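Local atomic coordinates of porin (Acinetobacter baumannii AB307-0294, PDB entry 5DL7), a protein that forms a beta-barrel in the outer membrane and probably lets small molecules pass, as porins of its family do. Residues S309-N314 against M401-A406; K315-Y320 against F363-L368; D352-L355 against Q361-K364. All coordinates share one frame; numbering follows the deposited sequence.

How the contacts relate
From the N terminus, the chain passes through the loop 309-314 and runs straight on into 315-320, so contacts 1 and 2 begin on adjoining segments. It continues along strand 318-327, comes back along strand 341-353 to 352-355 and, after a short loop, leaves along strand 363-375. There contact 3 closes a hairpin loop of five residues and contact 2 a longer one of 42; the two share F363 and K364. Contact 1 closes last, at 401-406, 87 residues beyond the end of 309-314, and encloses both others. Salt bridges, K318 with D352 among them, tie contact 2 to contact 3. Together they join a long loop to strands 318-327, 341-353 and 363-375 and to the loop before strand 406-418.

Contact 1: residues S309-N314 against M401-A406; sequences SSDYSN and MTFHSA
S310 and F403 bring two irregular loops together, their CA atoms 6.0 Å apart and no direct hydrogen bond joining the two segments. The phenyl ring of F403 carries the contact. It lies flat on the backbone of S310, whose CA sits 3.7 Å from the ring centroid and 4° off the ring normal, a CH-pi contact over the middle of one face. T402 CG2 lies over the opposite face, so the ring is sandwiched. S309 O comes obliquely to 3.3 Å from F403 CD1, and D311 N meets F403 CE2 in the same oblique way at the far side of the ring. One water donates both to S309 O and to H404 O, bridging the loops beside the ring. Within 309-314, S310 OG stands anti to its amide nitrogen (chi1 172°), accepts from Y312 N in an ST turn and is hydrogen-bonded to E365 OE1. D311 OD1 takes S313 N at 3.0 Å in an Asx turn, while D311 OD2 forms a salt bridge with R188. The long loop between strands 278-288 and 318-327 is thus laid against the loop before the last strand, an arrangement consistent with the inward-folded loops of OprD-family porin barrels.

Contact 2: residues K315-Y320 against F363-L368; sequences KDEKVY and FKEDSL
E317 and E365 meet through their carboxylates, the closest atoms being E317 OE2 and E365 OE2, 2.5 Å apart. At that separation one of the two acids probably holds a proton; two fully charged carboxylates would be expected to stand further apart. The side chains cross at about a right angle, yet their carboxylate planes are only 29° apart. Both chains are extended beyond CG, and this reach brings the acid groups together although the nearest CA atoms of the two segments, those of E317 and K364, are 8.4 Å apart. The other oxygens are engaged beyond the pair: E317 OE1 receives N314 ND2, and E365 OE1 is hydrogen-bonded to Y393 OH. The amide of N314 and the hydroxyl of Y393 are polar neighbours that may stabilise the buried pair.

Little else touches. K364 carries its extended chain away into an exposed position. K315 and D316 lie partly exposed at the loop end of the segment 315-320, where K315 NZ makes a salt bridge of 2.9 Å with D316 OD2. D366 likewise turns from the glutamates, toward R394 and Y347.

Strand 341-353 runs between strands 318-327 and 363-375, pairing with each, and its I353 side chain touches both glutamates. On the far side of E317, strand 278-288 is joined by a backbone hydrogen bond between S287 and E317; beyond E365, strand 384-395 supplies Y393 and N395.

Contact 3: residues D352-L355 against Q361-K364; sequences DIDL and QRFK
D352 and I353 together face F363 in a G1 beta bulge at the loop end of the hairpin formed by strands 341-353 and 363-375. The left-handed backbone of D352 (phi 63°) makes the extra residue fit. I353 and F363 are an antiparallel hydrogen-bonded pair: I353 N reaches F363 O at 3.1 Å, and F363 N returns to I353 O at 2.8 Å, in the carbonyl plane and on a lone pair. D352 N is bonded to F363 O through a water, which accepts from the amide and donates to the carbonyl.

On the apolar side, the CB atoms of I353 and F363 are 4.0 Å apart, and L355 CD1 comes obliquely to the ring, 3.6 Å from F363 CD2, an off-centre CH-pi contact. Y358 adds an edge-to-face ring contact with F363.

On the other side, R362 bends at chi2 (-75°), laying its guanidinium over the carboxylate of D354 with the planes 6° apart. D354 OD2 sits above the guanidinium, 3.5 Å from R362 NH2, a salt bridge of charges alone with no N-H aimed at the oxygen. The N-H groups work elsewhere: R362 NH1 donates to Q361 O at 2.9 Å and to G359 O, and R362 NE reaches D352 O through a water.

D354 also takes L356 N on OD1 and K315 NZ on OD2. Its carboxylate therefore sits between two cations, which would be expected to stabilise its charge, while the arginine binds the turn through carbonyls and the acid through its face.

Contact 1: residues S309-N314 against M401-A406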
loop_
_atom_site.group_PDB
_atom_site.type_symbol
_atom_site.label_atom_id
_atom_site.label_comp_id
_atom_site.label_asym_id
_atom_site.label_seq_id
_atom_site.Cartn_x
_atom_site.Cartn_y
_atom_site.Cartn_z
ATOM N N SER A 309 -3.658 0.907 11.363
ATOM C CA SER A 309 -5.025 0.844 11.906
ATOM C C SER A 309 -5.868 2.090 11.464
ATOM O O SER A 309 -7.021 2.148 11.907
ATOM C CB SER A 309 -5.045 0.760 13.430
ATOM O OG SER A 309 -4.314 -0.403 13.812
ATOM N N SER A 310 -5.285 3.032 10.717
ATOM C CA SER A 310 -5.998 4.190 10.185
ATOM C C SER A 310 -5.184 4.731 9.042
ATOM O O SER A 310 -3.960 4.537 8.995
ATOM C CB SER A 310 -6.099 5.315 11.256
ATOM O OG SER A 310 -6.635 6.590 10.774
ATOM N N ASP A 311 -5.804 5.563 8.218
ATOM C CA ASP A 311 -5.126 6.268 7.154
ATOM C C ASP A 311 -4.497 7.582 7.541
ATOM O O ASP A 311 -3.677 8.083 6.716
ATOM C CB ASP A 311 -5.948 6.326 5.897
ATOM C CG ASP A 311 -7.006 7.257 5.876
ATOM O OD1 ASP A 311 -7.223 8.146 6.768
ATOM O OD2 ASP A 311 -7.423 7.554 4.748
ATOM N N TYR A 312 -4.856 8.152 8.678
ATOM C CA TYR A 312 -4.268 9.450 9.163
ATOM C C TYR A 312 -4.373 10.560 8.141
ATOM O O TYR A 312 -3.658 11.545 8.239
ATOM C CB TYR A 312 -2.829 9.248 9.682
ATOM C CG TYR A 312 -2.748 8.609 11.023
ATOM C CD1 TYR A 312 -2.710 7.279 11.121
ATOM C CD2 TYR A 312 -2.588 9.333 12.126
ATOM C CE1 TYR A 312 -2.686 6.622 12.373
ATOM C CE2 TYR A 312 -2.526 8.769 13.378
ATOM C CZ TYR A 312 -2.559 7.419 13.506
ATOM O OH TYR A 312 -2.566 6.774 14.740
ATOM N N SER A 313 -5.388 10.502 7.246
ATOM C CA SER A 313 -5.524 11.383 6.087
ATOM C C SER A 313 -6.827 12.205 6.100
ATOM O O SER A 313 -7.308 12.617 4.983
ATOM C CB SER A 313 -5.326 10.586 4.750
ATOM O OG SER A 313 -4.002 9.919 4.760
ATOM N N ASN A 314 -7.387 12.444 7.279
ATOM C CA ASN A 314 -8.665 13.167 7.395
ATOM C C ASN A 314 -8.507 14.626 7.115
ATOM O O ASN A 314 -7.369 15.208 7.224
ATOM C CB ASN A 314 -9.174 12.943 8.795
ATOM C CG ASN A 314 -9.549 11.503 9.009
ATOM O OD1 ASN A 314 -10.541 11.019 8.430
ATOM N ND2 ASN A 314 -8.752 10.719 9.745
ATOM N N MET A 401 -17.871 5.627 12.036
ATOM C CA MET A 401 -16.678 5.937 11.202
ATOM C C MET A 401 -16.009 4.637 10.765
ATOM O O MET A 401 -16.428 3.533 11.162
ATOM C CB MET A 401 -15.726 6.801 11.948
ATOM C CG MET A 401 -16.358 8.211 12.213
ATOM S SD MET A 401 -16.770 9.091 10.727
ATOM C CE MET A 401 -18.092 10.156 11.406
ATOM N N THR A 402 -14.954 4.727 9.962
ATOM C CA THR A 402 -14.334 3.546 9.361
ATOM C C THR A 402 -13.372 2.914 10.279
ATOM O O THR A 402 -13.224 1.684 10.263
ATOM C CB THR A 402 -13.620 4.041 8.082
ATOM O OG1 THR A 402 -14.575 4.583 7.176
ATOM C CG2 THR A 402 -12.907 2.854 7.389
ATOM N N PHE A 403 -12.658 3.666 11.089
ATOM C CA PHE A 403 -11.576 3.091 11.956
ATOM C C PHE A 403 -12.002 3.222 13.398
ATOM O O PHE A 403 -12.502 4.309 13.831
ATOM C CB PHE A 403 -10.259 3.789 11.683
ATOM C CG PHE A 403 -9.806 3.652 10.248
ATOM C CD1 PHE A 403 -9.497 2.359 9.768
ATOM C CD2 PHE A 403 -9.746 4.728 9.408
ATOM C CE1 PHE A 403 -8.965 2.246 8.429
ATOM C CE2 PHE A 403 -9.309 4.579 8.106
ATOM C CZ PHE A 403 -8.976 3.315 7.600
ATOM N N HIS A 404 -11.793 2.166 14.160
ATOM C CA HIS A 404 -12.222 2.054 15.539
ATOM C C HIS A 404 -10.989 1.714 16.432
ATOM O O HIS A 404 -10.090 1.059 15.920
ATOM C CB HIS A 404 -13.180 0.865 15.627
ATOM C CG HIS A 404 -14.392 1.063 14.773
ATOM N ND1 HIS A 404 -15.550 1.529 15.305
ATOM C CD2 HIS A 404 -14.658 0.769 13.485
ATOM C CE1 HIS A 404 -16.447 1.676 14.347
ATOM N NE2 HIS A 404 -15.891 1.306 13.211
ATOM N N SER A 405 -10.955 2.180 17.624
ATOM C CA SER A 405 -9.898 1.814 18.634
ATOM C C SER A 405 -9.760 0.307 18.587
ATOM O O SER A 405 -10.803 -0.413 18.631
ATOM C CB SER A 405 -10.273 2.330 20.067
ATOM O OG SER A 405 -10.399 3.738 20.028
ATOM N N ALA A 406 -8.518 -0.188 18.546
ATOM C CA ALA A 406 -8.276 -1.592 18.360
ATOM C C ALA A 406 -6.884 -1.929 18.798
ATOM O O ALA A 406 -5.951 -1.100 18.730
ATOM C CB ALA A 406 -8.516 -1.988 16.909
HETATM O O HOH W 1 -8.744 0.505 13.325
#

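Contact 2: residues K315-Y320 against F363-L368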
loop_
_atom_site.group_PDB
_atom_site.type_symbol
_atom_site.label_atom_id
_atom_site.label_comp_id
_atom_site.label_asym_id
_atom_site.label_seq_id
_atom_site.Cartn_x
_atom_site.Cartn_y
_atom_site.Cartn_z
ATOM N N LYS A 315 -9.633 15.275 6.829
ATOM C CA LYS A 315 -9.750 16.727 6.681
ATOM C C LYS A 315 -9.101 17.424 7.937
ATOM O O LYS A 315 -9.393 17.114 9.105
ATOM C CB LYS A 315 -11.195 17.149 6.512
ATOM C CG LYS A 315 -11.282 18.646 6.240
ATOM C CD LYS A 315 -12.382 19.472 6.614
ATOM C CE LYS A 315 -12.318 20.955 6.352
ATOM N NZ LYS A 315 -12.076 21.731 7.484
ATOM N N ASP A 316 -8.185 18.319 7.658
ATOM C CA ASP A 316 -7.448 19.147 8.607
ATOM C C ASP A 316 -6.523 18.466 9.551
ATOM O O ASP A 316 -5.928 19.114 10.423
ATOM C CB ASP A 316 -8.372 20.027 9.367
ATOM C CG ASP A 316 -8.961 21.181 8.415
ATOM O OD1 ASP A 316 -8.556 21.486 7.314
ATOM O OD2 ASP A 316 -9.693 21.893 9.091
ATOM N N GLU A 317 -6.309 17.159 9.347
ATOM C CA GLU A 317 -5.544 16.394 10.356
ATOM C C GLU A 317 -4.057 16.767 10.261
ATOM O O GLU A 317 -3.487 16.690 9.169
ATOM C CB GLU A 317 -5.727 14.957 10.046
ATOM C CG GLU A 317 -5.086 13.999 11.026
ATOM C CD GLU A 317 -5.566 12.587 11.055
ATOM O OE1 GLU A 317 -6.342 12.172 10.162
ATOM O OE2 GLU A 317 -5.132 11.845 12.041
ATOM N N LYS A 318 -3.532 17.076 11.427
ATOM C CA LYS A 318 -2.086 17.268 11.631
ATOM C C LYS A 318 -1.566 16.063 12.290
ATOM O O LYS A 318 -2.104 15.610 13.337
ATOM C CB LYS A 318 -1.826 18.486 12.532
ATOM C CG LYS A 318 -2.176 19.790 11.843
ATOM C CD LYS A 318 -1.859 20.849 12.932
ATOM C CE LYS A 318 -2.159 22.207 12.423
ATOM N NZ LYS A 318 -3.633 22.346 12.621
ATOM N N VAL A 319 -0.466 15.495 11.791
ATOM C CA VAL A 319 0.101 14.300 12.306
ATOM C C VAL A 319 1.585 14.425 12.661
ATOM O O VAL A 319 2.308 15.002 11.845
ATOM C CB VAL A 319 -0.026 13.107 11.325
ATOM C CG1 VAL A 319 0.435 11.766 11.912
ATOM C CG2 VAL A 319 -1.462 12.885 10.804
ATOM N N TYR A 320 1.886 13.966 13.840
ATOM C CA TYR A 320 3.280 13.996 14.402
ATOM C C TYR A 320 3.681 12.587 14.627
ATOM O O TYR A 320 3.025 11.859 15.353
ATOM C CB TYR A 320 3.316 14.803 15.723
ATOM C CG TYR A 320 2.687 16.150 15.582
ATOM C CD1 TYR A 320 1.275 16.254 15.735
ATOM C CD2 TYR A 320 3.413 17.293 15.325
ATOM C CE1 TYR A 320 0.683 17.494 15.664
ATOM C CE2 TYR A 320 2.772 18.577 15.301
ATOM C CZ TYR A 320 1.432 18.592 15.427
ATOM O OH TYR A 320 0.699 19.802 15.361
ATOM N N PHE A 363 -11.528 15.854 16.374
ATOM C CA PHE A 363 -11.204 14.529 16.800
ATOM C C PHE A 363 -9.650 14.302 16.759
ATOM O O PHE A 363 -8.881 15.123 16.279
ATOM C CB PHE A 363 -11.986 13.480 15.959
ATOM C CG PHE A 363 -13.481 13.654 16.021
ATOM C CD1 PHE A 363 -14.140 13.145 17.112
ATOM C CD2 PHE A 363 -14.139 14.554 15.173
ATOM C CE1 PHE A 363 -15.486 13.265 17.359
ATOM C CE2 PHE A 363 -15.541 14.690 15.353
ATOM C CZ PHE A 363 -16.154 14.086 16.424
ATOM N N LYS A 364 -9.298 13.153 17.357
ATOM C CA LYS A 364 -7.897 12.802 17.522
ATOM C C LYS A 364 -7.744 11.317 17.429
ATOM O O LYS A 364 -8.686 10.491 17.716
ATOM C CB LYS A 364 -7.261 13.480 18.796
ATOM C CG LYS A 364 -7.834 13.017 20.040
ATOM C CD LYS A 364 -7.371 13.893 21.196
ATOM C CE LYS A 364 -8.128 13.269 22.392
ATOM N NZ LYS A 364 -7.804 13.952 23.591
ATOM N N GLU A 365 -6.515 10.871 17.072
ATOM C CA GLU A 365 -6.193 9.410 17.017
ATOM C C GLU A 365 -4.719 9.180 17.240
ATOM O O GLU A 365 -3.920 10.109 16.970
ATOM C CB GLU A 365 -6.650 8.757 15.688
ATOM C CG GLU A 365 -5.943 9.408 14.527
ATOM C CD GLU A 365 -6.447 8.952 13.137
ATOM O OE1 GLU A 365 -6.922 7.808 13.026
ATOM O OE2 GLU A 365 -6.130 9.598 12.055
ATOM N N ASP A 366 -4.357 8.021 17.717
ATOM C CA ASP A 366 -2.917 7.716 17.892
ATOM C C ASP A 366 -2.660 6.248 17.740
ATOM O O ASP A 366 -3.554 5.412 17.931
ATOM C CB ASP A 366 -2.269 8.352 19.086
ATOM C CG ASP A 366 -2.617 7.763 20.449
ATOM O OD1 ASP A 366 -3.535 6.927 20.570
ATOM O OD2 ASP A 366 -1.943 8.150 21.478
ATOM N N SER A 367 -1.438 5.936 17.366
ATOM C CA SER A 367 -0.989 4.531 17.191
ATOM C C SER A 367 0.415 4.347 17.728
ATOM O O SER A 367 1.306 5.136 17.344
ATOM C CB SER A 367 -0.855 4.252 15.684
ATOM O OG SER A 367 -2.067 4.201 14.969
ATOM N N LEU A 368 0.575 3.296 18.470
ATOM C CA LEU A 368 1.930 2.771 18.849
ATOM C C LEU A 368 2.084 1.433 18.149
ATOM O O LEU A 368 1.302 0.541 18.406
ATOM C CB LEU A 368 2.152 2.657 20.373
ATOM C CG LEU A 368 3.537 2.114 20.806
ATOM C CD1 LEU A 368 4.654 3.133 20.291
ATOM C CD2 LEU A 368 3.452 2.036 22.306
#

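Contact 3: residues D352-L355 against Q361-K364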
loop_
_atom_site.group_PDB
_atom_site.type_symbol
_atom_site.label_atom_id
_atom_site.label_comp_id
_atom_site.label_asym_id
_atom_site.label_seq_id
_atom_site.Cartn_x
_atom_site.Cartn_y
_atom_site.Cartn_z
ATOM N N ASP A 352 -6.774 17.626 15.358
ATOM C CA ASP A 352 -7.507 18.617 14.558
ATOM C C ASP A 352 -8.319 17.938 13.464
ATOM O O ASP A 352 -8.714 18.687 12.528
ATOM C CB ASP A 352 -6.628 19.762 14.016
ATOM C CG ASP A 352 -5.853 20.578 15.078
ATOM O OD1 ASP A 352 -6.356 20.623 16.253
ATOM O OD2 ASP A 352 -4.707 21.189 14.769
ATOM N N ILE A 353 -8.728 16.722 13.642
ATOM C CA ILE A 353 -9.578 15.957 12.649
ATOM C C ILE A 353 -10.969 16.554 12.615
ATOM O O ILE A 353 -11.670 16.644 13.640
ATOM C CB ILE A 353 -9.604 14.552 12.957
ATOM C CG1 ILE A 353 -8.206 13.892 12.887
ATOM C CG2 ILE A 353 -10.647 13.789 12.094
ATOM C CD1 ILE A 353 -8.235 12.554 13.552
ATOM N N ASP A 354 -11.314 16.969 11.363
ATOM C CA ASP A 354 -12.636 17.535 11.102
ATOM C C ASP A 354 -13.451 16.534 10.292
ATOM O O ASP A 354 -13.160 16.288 9.141
ATOM C CB ASP A 354 -12.511 18.886 10.365
ATOM C CG ASP A 354 -13.831 19.625 10.174
ATOM O OD1 ASP A 354 -14.912 19.047 10.336
ATOM O OD2 ASP A 354 -13.710 20.784 9.631
ATOM N N LEU A 355 -14.514 16.018 10.896
ATOM C CA LEU A 355 -15.404 15.021 10.316
ATOM C C LEU A 355 -16.685 15.687 9.733
ATOM O O LEU A 355 -17.719 14.988 9.548
ATOM C CB LEU A 355 -15.692 13.859 11.224
ATOM C CG LEU A 355 -14.420 13.111 11.612
ATOM C CD1 LEU A 355 -14.815 12.053 12.603
ATOM C CD2 LEU A 355 -13.707 12.516 10.438
ATOM N N GLN A 361 -16.486 20.776 16.777
ATOM C CA GLN A 361 -15.836 19.623 17.399
ATOM C C GLN A 361 -14.708 19.059 16.510
ATOM O O GLN A 361 -14.942 18.853 15.309
ATOM C CB GLN A 361 -16.863 18.593 17.806
ATOM C CG GLN A 361 -16.299 17.378 18.468
ATOM C CD GLN A 361 -17.407 16.451 18.990
ATOM O OE1 GLN A 361 -18.534 16.354 18.466
ATOM N NE2 GLN A 361 -17.043 15.715 19.947
ATOM N N ARG A 362 -13.594 18.717 17.162
ATOM C CA ARG A 362 -12.507 18.048 16.475
ATOM C C ARG A 362 -12.116 16.769 17.117
ATOM O O ARG A 362 -12.312 16.549 18.349
ATOM C CB ARG A 362 -11.320 18.962 16.242
ATOM C CG ARG A 362 -11.633 20.235 15.458
ATOM C CD ARG A 362 -11.826 19.960 13.925
ATOM N NE ARG A 362 -12.133 21.199 13.275
ATOM C CZ ARG A 362 -13.323 21.666 13.019
ATOM N NH1 ARG A 362 -14.404 21.043 13.426
ATOM N NH2 ARG A 362 -13.484 22.848 12.445
ATOM N N PHE A 363 -11.528 15.854 16.374
ATOM C CA PHE A 363 -11.204 14.529 16.800
ATOM C C PHE A 363 -9.650 14.302 16.759
ATOM O O PHE A 363 -8.881 15.123 16.279
ATOM C CB PHE A 363 -11.986 13.480 15.959
ATOM C CG PHE A 363 -13.481 13.654 16.021
ATOM C CD1 PHE A 363 -14.140 13.145 17.112
ATOM C CD2 PHE A 363 -14.139 14.554 15.173
ATOM C CE1 PHE A 363 -15.486 13.265 17.359
ATOM C CE2 PHE A 363 -15.541 14.690 15.353
ATOM C CZ PHE A 363 -16.154 14.086 16.424
ATOM N N LYS A 364 -9.298 13.153 17.357
ATOM C CA LYS A 364 -7.897 12.802 17.522
ATOM C C LYS A 364 -7.744 11.317 17.429
ATOM O O LYS A 364 -8.686 10.491 17.716
ATOM C CB LYS A 364 -7.261 13.480 18.796
ATOM C CG LYS A 364 -7.834 13.017 20.040
ATOM C CD LYS A 364 -7.371 13.893 21.196
ATOM C CE LYS A 364 -8.128 13.269 22.392
ATOM N NZ LYS A 364 -7.804 13.952 23.591
HETATM O O HOH W 2 -9.539 21.434 12.153
HETATM O O HOH W 3 -8.027 17.347 17.949
HETATM O O HOH W 4 -15.588 17.345 13.145
#